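Local coordinates for methylated-DNA--protein-cysteine methyltransferase (Thermococcus kodakarensis, PDB 1MGT) that repairs O6-methylguanine and O4-methylthymine in DNA by moving the methyl group irreversibly onto one of its own cysteines, at residues A[82-87]-A[133-138]. Numbering follows the deposited sequence.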
loop_
_atom_site.group_PDB
_atom_site.type_symbol
_atom_site.label_atom_id
_atom_site.label_comp_id
_atom_site.label_asym_id
_atom_site.label_seq_id
_atom_site.Cartn_x
_atom_site.Cartn_y
_atom_site.Cartn_z
ATOM N N ARG A 82 -10.021 -9.205 -1.365
ATOM C CA ARG A 82 -11.338 -9.137 -1.985
ATOM C C ARG A 82 -11.935 -7.735 -2.068
ATOM O O ARG A 82 -12.873 -7.527 -2.844
ATOM C CB ARG A 82 -12.297 -10.030 -1.156
ATOM C CG ARG A 82 -12.058 -9.837 0.323
ATOM C CD ARG A 82 -13.101 -9.002 1.027
ATOM N NE ARG A 82 -14.086 -9.821 1.728
ATOM C CZ ARG A 82 -14.879 -10.740 1.212
ATOM N NH1 ARG A 82 -15.735 -11.410 2.003
ATOM N NH2 ARG A 82 -14.867 -11.036 -0.078
ATOM N N GLU A 83 -11.428 -6.792 -1.288
ATOM C CA GLU A 83 -11.935 -5.426 -1.325
ATOM C C GLU A 83 -11.275 -4.593 -2.427
ATOM O O GLU A 83 -11.753 -3.489 -2.713
ATOM C CB GLU A 83 -11.635 -4.714 -0.005
ATOM C CG GLU A 83 -11.989 -5.457 1.258
ATOM C CD GLU A 83 -13.463 -5.374 1.599
ATOM O OE1 GLU A 83 -14.226 -4.772 0.813
ATOM O OE2 GLU A 83 -13.840 -5.919 2.655
ATOM N N LEU A 84 -10.199 -5.081 -3.021
ATOM C CA LEU A 84 -9.465 -4.356 -4.048
ATOM C C LEU A 84 -10.031 -4.470 -5.435
ATOM O O LEU A 84 -10.321 -5.575 -5.899
ATOM C CB LEU A 84 -7.989 -4.841 -4.067
ATOM C CG LEU A 84 -7.294 -4.751 -2.700
ATOM C CD1 LEU A 84 -5.862 -5.287 -2.792
ATOM C CD2 LEU A 84 -7.280 -3.317 -2.179
ATOM N N SER A 85 -10.145 -3.349 -6.164
ATOM C CA SER A 85 -10.688 -3.456 -7.512
ATOM C C SER A 85 -9.683 -3.876 -8.557
ATOM O O SER A 85 -10.081 -4.391 -9.619
ATOM C CB SER A 85 -11.264 -2.087 -7.954
ATOM O OG SER A 85 -10.145 -1.249 -8.227
ATOM N N PHE A 86 -8.386 -3.652 -8.360
ATOM C CA PHE A 86 -7.346 -3.927 -9.316
ATOM C C PHE A 86 -7.512 -3.094 -10.581
ATOM O O PHE A 86 -6.972 -3.441 -11.630
ATOM C CB PHE A 86 -7.126 -5.412 -9.668
ATOM C CG PHE A 86 -6.443 -6.077 -8.482
ATOM C CD1 PHE A 86 -7.168 -6.819 -7.588
ATOM C CD2 PHE A 86 -5.075 -5.890 -8.308
ATOM C CE1 PHE A 86 -6.570 -7.418 -6.487
ATOM C CE2 PHE A 86 -4.483 -6.485 -7.202
ATOM C CZ PHE A 86 -5.208 -7.230 -6.315
ATOM N N GLU A 87 -8.251 -1.978 -10.500
ATOM C CA GLU A 87 -8.398 -1.113 -11.669
ATOM C C GLU A 87 -7.066 -0.378 -11.849
ATOM O O GLU A 87 -6.497 0.059 -10.843
ATOM C CB GLU A 87 -9.511 -0.066 -11.434
ATOM C CG GLU A 87 -10.909 -0.653 -11.474
ATOM C CD GLU A 87 -12.007 0.352 -11.143
ATOM O OE1 GLU A 87 -11.804 1.568 -11.196
ATOM O OE2 GLU A 87 -13.130 -0.055 -10.800
ATOM N N ASN A 133 2.615 0.553 -6.662
ATOM C CA ASN A 133 1.541 -0.047 -5.893
ATOM C C ASN A 133 0.525 0.991 -5.441
ATOM O O ASN A 133 0.857 1.882 -4.664
ATOM C CB ASN A 133 2.192 -0.736 -4.665
ATOM C CG ASN A 133 1.177 -1.366 -3.741
ATOM O OD1 ASN A 133 0.072 -1.687 -4.162
ATOM N ND2 ASN A 133 1.590 -1.563 -2.486
ATOM N N PRO A 134 -0.724 0.864 -5.874
ATOM C CA PRO A 134 -1.760 1.806 -5.461
ATOM C C PRO A 134 -2.375 1.420 -4.145
ATOM O O PRO A 134 -3.255 2.078 -3.588
ATOM C CB PRO A 134 -2.773 1.691 -6.620
ATOM C CG PRO A 134 -2.672 0.281 -7.066
ATOM C CD PRO A 134 -1.237 -0.125 -6.839
ATOM N N TYR A 135 -1.935 0.282 -3.527
ATOM C CA TYR A 135 -2.459 -0.198 -2.294
ATOM C C TYR A 135 -1.426 -0.415 -1.166
ATOM O O TYR A 135 -1.324 -1.557 -0.665
ATOM C CB TYR A 135 -3.152 -1.566 -2.524
ATOM C CG TYR A 135 -4.087 -1.624 -3.724
ATOM C CD1 TYR A 135 -3.896 -2.603 -4.688
ATOM C CD2 TYR A 135 -5.148 -0.738 -3.863
ATOM C CE1 TYR A 135 -4.746 -2.698 -5.778
ATOM C CE2 TYR A 135 -5.996 -0.819 -4.967
ATOM C CZ TYR A 135 -5.786 -1.791 -5.914
ATOM O OH TYR A 135 -6.617 -1.907 -7.019
ATOM N N PRO A 136 -0.753 0.607 -0.754
ATOM C CA PRO A 136 0.211 0.505 0.364
ATOM C C PRO A 136 -0.536 0.036 1.594
ATOM O O PRO A 136 -1.776 0.129 1.746
ATOM C CB PRO A 136 0.772 1.886 0.527
ATOM C CG PRO A 136 -0.251 2.800 -0.073
ATOM C CD PRO A 136 -0.822 2.020 -1.232
ATOM N N ILE A 137 0.212 -0.527 2.551
ATOM C CA ILE A 137 -0.275 -1.095 3.777
ATOM C C ILE A 137 -0.890 -2.472 3.537
ATOM O O ILE A 137 -0.353 -3.495 3.997
ATOM C CB ILE A 137 -1.224 -0.249 4.629
ATOM C CG1 ILE A 137 -0.605 1.129 4.934
ATOM C CG2 ILE A 137 -1.585 -0.969 5.943
ATOM C CD1 ILE A 137 -1.648 2.109 5.462
ATOM N N VAL A 138 -1.988 -2.548 2.817
ATOM C CA VAL A 138 -2.673 -3.807 2.554
ATOM C C VAL A 138 -1.813 -4.701 1.667
ATOM O O VAL A 138 -1.724 -5.893 2.024
ATOM C CB VAL A 138 -4.089 -3.573 2.038
ATOM C CG1 VAL A 138 -4.838 -2.689 3.064
ATOM C CG2 VAL A 138 -4.072 -2.844 0.715
HETATM O O HOH W 1 -7.185 0.295 -8.279
#
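A buried loop-to-loop contact forms where Tyr135 of residues 133-138 packs on Leu84, Ser85 and Phe86 of residues 82-87. Each loop holds its own turn, an Asx turn at Asn133 and an ST turn at Ser85. Residues 82-87 lie in the loop before helix 91-103. Residues 133-138 lie in the loop between helix 123-131 and strand 144-145. This loop also carries Cys141, the inferred nucleophile, whose side chain is about 8 Å from that of Tyr135. In the Asx turn, Asn133 OD1 accepts from Tyr135 N, 2.9 Å away, with the donor above the carbonyl plane. Tyr135 CG is anti to the carbonyl carbon (chi1 -47°), which starts the ring off beside the backbone N toward 82-87. Pro134 CG lies 3.7 Å above the centre of one face of this ring. Leu84 covers the opposite face, CD2 standing 3.9 Å from the centroid of the Tyr135 ring in a CH-pi contact. The edge of Tyr135 points at a face of Phe86, a T-shaped pair with planes at 83°. Phe86 CD2 and CE2 are both 4.1 Å from Tyr135 CE1. The ring of Phe86 also makes a cation-pi contact with Lys94 of helix 91-103. Leu84 CD2 reaches on to Val138 CG2, which extends the apolar packing. The phenol oxygen is gripped twice: Tyr135 OH accepts a bent bond from Phe86 N at 2.8 Å and donates to a water, which in turn donates to Glu87 O. A phenylalanine in place of Tyr135 would probably leave Phe86 N and this water without the hydroxyl they share. Ser85 OG bonds to Val24 O of strand 24-30. The same OG closes the ST turn by accepting from Glu87 N at 3.0 Å, a nearly straight bond of 163°.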